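Local coordinates for protein kunitz-type serine protease inhibitor homolog calcicludine (Dendroaspis angusticeps, PDB 5YV7) that blocks L-type calcium channels as a mamba toxin, and is built on the fold of Kunitz-type serine protease inhibitors, at residues Q2-W5 with Y6-E9; Y24-W27 with T28-K31; N45-T49 with I50-R54. One frame throughout, in Å; residues are numbered along the deposited sequence.

Contact 1. Residues Q2-W5 with Y6-E9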
loop_
_atom_site.group_PDB
_atom_site.type_symbol
_atom_site.label_atom_id
_atom_site.label_comp_id
_atom_site.label_asym_id
_atom_site.label_seq_id
_atom_site.Cartn_x
_atom_site.Cartn_y
_atom_site.Cartn_z
ATOM N N GLN A 2 -8.396 1.031 -14.473
ATOM C CA GLN A 2 -8.584 1.717 -13.207
ATOM C C GLN A 2 -8.237 0.778 -12.059
ATOM O O GLN A 2 -8.586 -0.406 -12.105
ATOM C CB GLN A 2 -10.029 2.208 -13.038
ATOM C CG GLN A 2 -10.514 3.123 -14.138
ATOM C CD GLN A 2 -11.994 3.440 -13.991
ATOM O OE1 GLN A 2 -12.845 2.548 -14.070
ATOM N NE2 GLN A 2 -12.308 4.717 -13.769
ATOM N N PRO A 3 -7.549 1.263 -11.030
ATOM C CA PRO A 3 -7.200 0.402 -9.884
ATOM C C PRO A 3 -8.418 0.100 -9.028
ATOM O O PRO A 3 -9.389 0.870 -9.023
ATOM C CB PRO A 3 -6.179 1.249 -9.115
ATOM C CG PRO A 3 -6.546 2.644 -9.435
ATOM C CD PRO A 3 -7.009 2.626 -10.881
ATOM N N PRO A 4 -8.401 -1.019 -8.304
ATOM C CA PRO A 4 -9.461 -1.299 -7.325
ATOM C C PRO A 4 -9.423 -0.310 -6.166
ATOM O O PRO A 4 -8.446 0.415 -5.963
ATOM C CB PRO A 4 -9.149 -2.721 -6.854
ATOM C CG PRO A 4 -7.673 -2.887 -7.088
ATOM C CD PRO A 4 -7.376 -2.077 -8.334
ATOM N N TRP A 5 -10.512 -0.322 -5.382
ATOM C CA TRP A 5 -10.775 0.751 -4.423
ATOM C C TRP A 5 -9.681 0.848 -3.365
ATOM O O TRP A 5 -9.299 1.951 -2.950
ATOM C CB TRP A 5 -12.137 0.537 -3.753
ATOM C CG TRP A 5 -12.143 -0.640 -2.805
ATOM C CD1 TRP A 5 -12.384 -1.951 -3.121
ATOM C CD2 TRP A 5 -11.856 -0.618 -1.396
ATOM N NE1 TRP A 5 -12.272 -2.739 -2.003
ATOM C CE2 TRP A 5 -11.949 -1.947 -0.929
ATOM C CE3 TRP A 5 -11.527 0.396 -0.487
ATOM C CZ2 TRP A 5 -11.733 -2.291 0.419
ATOM C CZ3 TRP A 5 -11.309 0.052 0.866
ATOM C CH2 TRP A 5 -11.408 -1.280 1.296
ATOM N N TYR A 6 -9.174 -0.294 -2.896
ATOM C CA TYR A 6 -8.234 -0.245 -1.790
ATOM C C TYR A 6 -6.908 0.379 -2.197
ATOM O O TYR A 6 -6.193 0.894 -1.330
ATOM C CB TYR A 6 -8.014 -1.637 -1.211
ATOM C CG TYR A 6 -7.722 -2.727 -2.212
ATOM C CD1 TYR A 6 -6.418 -3.021 -2.583
ATOM C CD2 TYR A 6 -8.751 -3.494 -2.755
ATOM C CE1 TYR A 6 -6.142 -4.032 -3.484
ATOM C CE2 TYR A 6 -8.487 -4.510 -3.650
ATOM C CZ TYR A 6 -7.178 -4.778 -4.014
ATOM O OH TYR A 6 -6.899 -5.787 -4.910
ATOM N N CYS A 7 -6.586 0.376 -3.495
ATOM C CA CYS A 7 -5.387 1.044 -3.987
ATOM C C CYS A 7 -5.507 2.561 -3.950
ATOM O O CYS A 7 -4.498 3.253 -4.129
ATOM C CB CYS A 7 -5.082 0.571 -5.411
ATOM S SG CYS A 7 -4.828 -1.213 -5.510
ATOM N N LYS A 8 -6.704 3.094 -3.726
ATOM C CA LYS A 8 -6.917 4.532 -3.668
ATOM C C LYS A 8 -6.989 5.062 -2.242
ATOM O O LYS A 8 -7.137 6.273 -2.054
ATOM C CB LYS A 8 -8.204 4.908 -4.406
ATOM C CG LYS A 8 -8.078 5.062 -5.911
ATOM C CD LYS A 8 -9.366 4.621 -6.618
ATOM C CE LYS A 8 -10.038 5.730 -7.416
ATOM N NZ LYS A 8 -11.204 5.180 -8.225
ATOM N N GLU A 9 -6.909 4.193 -1.244
ATOM C CA GLU A 9 -6.932 4.650 0.133
ATOM C C GLU A 9 -5.616 5.347 0.471
ATOM O O GLU A 9 -4.575 5.036 -0.112
ATOM C CB GLU A 9 -7.165 3.476 1.073
ATOM C CG GLU A 9 -8.520 2.807 0.882
ATOM C CD GLU A 9 -9.632 3.593 1.537
ATOM O OE1 GLU A 9 -9.640 3.673 2.790
ATOM O OE2 GLU A 9 -10.484 4.136 0.802
HETATM O O HOH W 1 -10.551 4.149 -1.853
#

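Contact 2. Residues Y24-W27 with T28-K31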
loop_
_atom_site.group_PDB
_atom_site.type_symbol
_atom_site.label_atom_id
_atom_site.label_comp_id
_atom_site.label_asym_id
_atom_site.label_seq_id
_atom_site.Cartn_x
_atom_site.Cartn_y
_atom_site.Cartn_z
ATOM N N TYR A 24 2.706 0.683 -0.685
ATOM C CA TYR A 24 1.364 1.184 -0.926
ATOM C C TYR A 24 1.315 1.768 -2.324
ATOM O O TYR A 24 2.344 2.055 -2.943
ATOM C CB TYR A 24 0.928 2.238 0.103
ATOM C CG TYR A 24 1.391 3.656 -0.191
ATOM C CD1 TYR A 24 2.714 4.038 0.015
ATOM C CD2 TYR A 24 0.501 4.616 -0.648
ATOM C CE1 TYR A 24 3.132 5.335 -0.231
ATOM C CE2 TYR A 24 0.912 5.914 -0.898
ATOM C CZ TYR A 24 2.230 6.270 -0.687
ATOM O OH TYR A 24 2.644 7.562 -0.937
ATOM N N PHE A 25 0.100 1.931 -2.818
ATOM C CA PHE A 25 -0.139 2.484 -4.139
ATOM C C PHE A 25 -0.473 3.958 -3.969
ATOM O O PHE A 25 -1.491 4.301 -3.362
ATOM C CB PHE A 25 -1.274 1.738 -4.836
ATOM C CG PHE A 25 -1.382 2.039 -6.286
ATOM C CD1 PHE A 25 -0.333 1.727 -7.149
ATOM C CD2 PHE A 25 -2.529 2.628 -6.800
ATOM C CE1 PHE A 25 -0.419 1.999 -8.510
ATOM C CE2 PHE A 25 -2.634 2.915 -8.172
ATOM C CZ PHE A 25 -1.572 2.597 -9.030
ATOM N N LYS A 26 0.403 4.826 -4.461
ATOM C CA LYS A 26 0.084 6.245 -4.576
ATOM C C LYS A 26 -0.655 6.402 -5.895
ATOM O O LYS A 26 -0.039 6.521 -6.957
ATOM C CB LYS A 26 1.346 7.093 -4.527
ATOM C CG LYS A 26 1.083 8.588 -4.484
ATOM C CD LYS A 26 2.344 9.339 -4.115
ATOM C CE LYS A 26 2.119 10.839 -4.030
ATOM N NZ LYS A 26 3.436 11.556 -4.065
ATOM N N TRP A 27 -1.993 6.375 -5.835
ATOM C CA TRP A 27 -2.782 6.237 -7.059
ATOM C C TRP A 27 -2.719 7.471 -7.951
ATOM O O TRP A 27 -2.948 7.356 -9.159
ATOM C CB TRP A 27 -4.243 5.911 -6.728
ATOM C CG TRP A 27 -5.074 7.106 -6.347
ATOM C CD1 TRP A 27 -5.196 7.659 -5.096
ATOM C CD2 TRP A 27 -5.890 7.896 -7.211
ATOM N NE1 TRP A 27 -6.038 8.739 -5.134
ATOM C CE2 TRP A 27 -6.479 8.910 -6.420
ATOM C CE3 TRP A 27 -6.189 7.845 -8.577
ATOM C CZ2 TRP A 27 -7.348 9.864 -6.952
ATOM C CZ3 TRP A 27 -7.050 8.792 -9.102
ATOM C CH2 TRP A 27 -7.620 9.790 -8.290
ATOM N N THR A 28 -2.418 8.643 -7.389
ATOM C CA THR A 28 -2.279 9.832 -8.214
ATOM C C THR A 28 -1.004 9.811 -9.042
ATOM O O THR A 28 -0.920 10.523 -10.041
ATOM C CB THR A 28 -2.309 11.089 -7.349
ATOM O OG1 THR A 28 -1.245 11.036 -6.390
ATOM C CG2 THR A 28 -3.649 11.201 -6.636
ATOM N N ALA A 29 -0.015 9.014 -8.652
ATOM C CA ALA A 29 1.187 8.819 -9.445
ATOM C C ALA A 29 1.210 7.455 -10.116
ATOM O O ALA A 29 2.153 7.158 -10.856
ATOM C CB ALA A 29 2.437 8.994 -8.568
ATOM N N LYS A 30 0.198 6.619 -9.866
ATOM C CA LYS A 30 0.126 5.261 -10.407
ATOM C C LYS A 30 1.387 4.448 -10.100
ATOM O O LYS A 30 1.813 3.622 -10.906
ATOM C CB LYS A 30 -0.142 5.281 -11.915
ATOM C CG LYS A 30 -1.408 6.024 -12.305
ATOM C CD LYS A 30 -1.662 5.942 -13.808
ATOM C CE LYS A 30 -2.924 6.697 -14.188
ATOM N NZ LYS A 30 -3.186 6.610 -15.647
ATOM N N LYS A 31 1.994 4.649 -8.931
ATOM C CA LYS A 31 3.183 3.891 -8.565
ATOM C C LYS A 31 3.008 3.198 -7.225
ATOM O O LYS A 31 2.406 3.739 -6.291
ATOM C CB LYS A 31 4.442 4.766 -8.503
ATOM C CG LYS A 31 4.749 5.492 -9.783
ATOM C CD LYS A 31 6.244 5.558 -10.058
ATOM C CE LYS A 31 6.545 5.166 -11.500
ATOM N NZ LYS A 31 5.561 5.796 -12.442
#

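Contact 3. Residues N45-T49 with I50-R54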
loop_
_atom_site.group_PDB
_atom_site.type_symbol
_atom_site.label_atom_id
_atom_site.label_comp_id
_atom_site.label_asym_id
_atom_site.label_seq_id
_atom_site.Cartn_x
_atom_site.Cartn_y
_atom_site.Cartn_z
ATOM N N ASN A 45 -4.574 -0.469 1.767
ATOM C CA ASN A 45 -3.533 -0.070 0.822
ATOM C C ASN A 45 -2.159 -0.383 1.415
ATOM O O ASN A 45 -1.376 0.495 1.766
ATOM C CB ASN A 45 -3.669 1.405 0.460
ATOM C CG ASN A 45 -2.870 1.765 -0.783
ATOM O OD1 ASN A 45 -2.187 0.913 -1.355
ATOM N ND2 ASN A 45 -2.946 3.022 -1.204
ATOM N N ARG A 46 -1.874 -1.679 1.523
ATOM C CA ARG A 46 -0.608 -2.136 2.087
ATOM C C ARG A 46 -0.269 -3.493 1.490
ATOM O O ARG A 46 -1.121 -4.380 1.434
ATOM C CB ARG A 46 -0.654 -2.232 3.623
ATOM C CG ARG A 46 0.647 -2.801 4.221
ATOM C CD ARG A 46 0.618 -2.920 5.750
ATOM N NE ARG A 46 -0.334 -3.918 6.268
ATOM C CZ ARG A 46 -1.542 -3.630 6.778
ATOM N NH1 ARG A 46 -1.973 -2.363 6.844
ATOM N NH2 ARG A 46 -2.331 -4.611 7.224
ATOM N N PHE A 47 0.968 -3.652 1.047
ATOM C CA PHE A 47 1.381 -4.890 0.410
ATOM C C PHE A 47 2.762 -5.278 0.912
ATOM O O PHE A 47 3.593 -4.420 1.228
ATOM C CB PHE A 47 1.348 -4.741 -1.113
ATOM C CG PHE A 47 0.082 -4.132 -1.605
ATOM C CD1 PHE A 47 -1.039 -4.924 -1.819
ATOM C CD2 PHE A 47 -0.017 -2.763 -1.790
ATOM C CE1 PHE A 47 -2.227 -4.368 -2.234
ATOM C CE2 PHE A 47 -1.198 -2.200 -2.205
ATOM C CZ PHE A 47 -2.312 -3.005 -2.432
ATOM N N GLN A 48 2.987 -6.587 1.016
ATOM C CA GLN A 48 4.269 -7.061 1.513
ATOM C C GLN A 48 5.364 -6.950 0.458
ATOM O O GLN A 48 6.533 -6.765 0.800
ATOM C CB GLN A 48 4.133 -8.501 2.009
ATOM C CG GLN A 48 5.426 -9.096 2.562
ATOM C CD GLN A 48 5.957 -8.333 3.767
ATOM O OE1 GLN A 48 5.188 -7.845 4.595
ATOM N NE2 GLN A 48 7.278 -8.227 3.869
ATOM N N THR A 49 5.016 -7.036 -0.817
ATOM C CA THR A 49 6.006 -6.942 -1.876
ATOM C C THR A 49 5.528 -5.951 -2.919
ATOM O O THR A 49 4.321 -5.765 -3.109
ATOM C CB THR A 49 6.253 -8.295 -2.546
ATOM O OG1 THR A 49 5.028 -8.756 -3.133
ATOM C CG2 THR A 49 6.740 -9.323 -1.528
ATOM N N ILE A 50 6.485 -5.316 -3.597
ATOM C CA ILE A 50 6.106 -4.428 -4.685
ATOM C C ILE A 50 5.384 -5.204 -5.788
ATOM O O ILE A 50 4.483 -4.667 -6.449
ATOM C CB ILE A 50 7.333 -3.670 -5.219
ATOM C CG1 ILE A 50 6.865 -2.447 -6.013
ATOM C CG2 ILE A 50 8.217 -4.590 -6.058
ATOM C CD1 ILE A 50 7.979 -1.561 -6.525
ATOM N N GLY A 51 5.735 -6.479 -5.985
ATOM C CA GLY A 51 5.049 -7.272 -6.992
ATOM C C GLY A 51 3.574 -7.461 -6.685
ATOM O O GLY A 51 2.720 -7.322 -7.569
ATOM N N GLU A 52 3.254 -7.789 -5.430
ATOM C CA GLU A 52 1.858 -7.931 -5.049
ATOM C C GLU A 52 1.110 -6.621 -5.246
ATOM O O GLU A 52 -0.039 -6.619 -5.703
ATOM C CB GLU A 52 1.752 -8.408 -3.601
ATOM C CG GLU A 52 0.331 -8.651 -3.134
ATOM C CD GLU A 52 0.161 -8.564 -1.613
ATOM O OE1 GLU A 52 -1.004 -8.444 -1.169
ATOM O OE2 GLU A 52 1.168 -8.627 -0.858
ATOM N N CYS A 53 1.760 -5.492 -4.941
ATOM C CA CYS A 53 1.138 -4.192 -5.182
ATOM C C CYS A 53 0.871 -3.973 -6.673
ATOM O O CYS A 53 -0.219 -3.538 -7.066
ATOM C CB CYS A 53 2.015 -3.078 -4.616
ATOM S SG CYS A 53 1.389 -1.404 -4.943
ATOM N N ARG A 54 1.851 -4.278 -7.524
ATOM C CA ARG A 54 1.662 -4.075 -8.956
ATOM C C ARG A 54 0.602 -5.010 -9.510
ATOM O O ARG A 54 -0.167 -4.628 -10.399
ATOM C CB ARG A 54 2.981 -4.266 -9.693
ATOM C CG ARG A 54 3.902 -3.093 -9.526
ATOM C CD ARG A 54 5.319 -3.491 -9.755
ATOM N NE ARG A 54 6.157 -2.320 -9.934
ATOM C CZ ARG A 54 7.485 -2.356 -9.933
ATOM N NH1 ARG A 54 8.126 -3.507 -9.761
ATOM N NH2 ARG A 54 8.173 -1.242 -10.108
#

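Contact 1. Residues Q2-W5 with Y6-E9
The backbone turns from Pro4 to Lys8, held by two successive i to i+3 bonds. Cys7 N donates to Pro4 O at 3.1 Å. Lys8 N reaches Trp5 O at 2.9 Å, and this second bond is the straighter of the two; both donors stand above the carbonyl planes. The indole of Trp5 folds back over the turn because its CG sits between the backbone N and the carbonyl carbon (chi1 70°). Tyr6 CB then lies under the centre of the six-membered ring, 3.9 Å from its centroid. Further along, the Tyr6 ring turns its edge to the five-membered ring in a T-shaped pair, planes at 89°. Pro4 CG packs over a face of the phenol, 3.6 Å from Tyr6 CZ, and also touches Cys7 SG. A water bridges the end of the turn, donating to both Trp5 O and Glu9 OE2, so Trp5 O accepts twice. Cys7, the buried residue of the turn, is joined by a disulfide to Cys57 of helix 50-58, while Cys7 and Pro3 rest on Phe25 of strand 20-26 and Tyr6 leans on Phe47 in the loop before that helix.

Contact 2. Residues Y24-W27 with T28-K31
Thr28 lies against Trp27, its chain neighbour, and its branches part at CB. CB itself is the branch point, fixed beside the Trp27-Thr28 peptide. CG2, anti to the carbonyl carbon, is set over one face of the indole toward its rim, 3.6 Å from Trp27 CE2, a CH-pi contact with the five-membered ring. The hydroxyl branch leaves on another course: OG1 meets the extended Lys26 chain at a slant, 3.9 Å from Lys26 CG and only slightly farther from CE. This stretch is the reverse turn of the twisted beta hairpin of the Kunitz fold. Lys26 and Lys31 form an antiparallel hydrogen-bonded pair in which Lys26 N donates to Lys31 O at 2.9 Å, nearly along the C=O axis, while the return bond from Lys31 N to Lys26 O is weak. Lys30, with positive phi (53°), faces Lys26 together with Lys31, giving a G1 beta bulge. Lys26 O also accepts from Ala29 N at 3.0 Å, closing the turn. Phe25 meets the backbone of Lys30 and Lys31 obliquely: CZ lies 3.4 Å from Lys30 CA and CD1 touches Lys31 O; the same ring also packs on Cys57 and Leu58 of helix 50-58.

Contact 3. Residues N45-T49 with I50-R54
Thr49 is the N-cap of helix 50-58, and its hydroxyl accepts from Glu52 N at 3.1 Å with an N-H...O angle of 160°. The chi1 of 61° swings OG1 between the backbone N and the carbonyl carbon, toward the first turn, where it also touches Glu52 CB. Thr49 O in turn accepts from Cys53 N at 3.2 Å, so the first i to i+4 bond of the helix begins at the cap residue. Glu52 returns toward the loop: CG is anti to its backbone N, the chain runs on extended, and OE2 takes a weak bond from Gln48 N at 3.3 Å. The other carboxylate oxygen, OE1, has its main partner in Lys56, one helical turn on, through a salt bridge, and lies at the edge of the Phe47 ring, 3.6 Å from Phe47 CD1. Ring and carboxylate stand almost perpendicular, at 87°. Phe47 presents one face to Cys53, whose CA lies 3.9 Å from the ring centroid; CB comes within 3.5 Å of Phe47 CD2, and SG, in a disulfide with Cys32 of strand 31-37, approaches the ring obliquely. At the loop's start Asn45 gives ND2 to Glu9 O and takes Phe25 N on OD1, which satisfies both ends of its buried amide. Glu52 thus has its main partner in Lys56, with the weak bond from Gln48 N as a second, lesser tie to the loop, and a carboxylate near the helix N terminus would probably be stabilised in its ionised form by the helix dipole.

From the N terminus, contact 1 closes the first turn, contact 2 closes the hairpin between strands 20-26 and 31-37, and contact 3 joins the following loop to helix 50-58. The three come in series, none nested in or crossing another, yet they meet in space. Lys8 packs on Trp27 and Pro3 on Phe25, bringing the N-terminal turn onto the hairpin end. Asn45 of contact 3 reaches both contact 1 and contact 2. Disulfides complete the compact Kunitz fold: two fasten the helix to the N-terminal turn and to the hairpin, and Cys16-Cys40 joins the loop before strand 20-26 to the loop after strand 31-37.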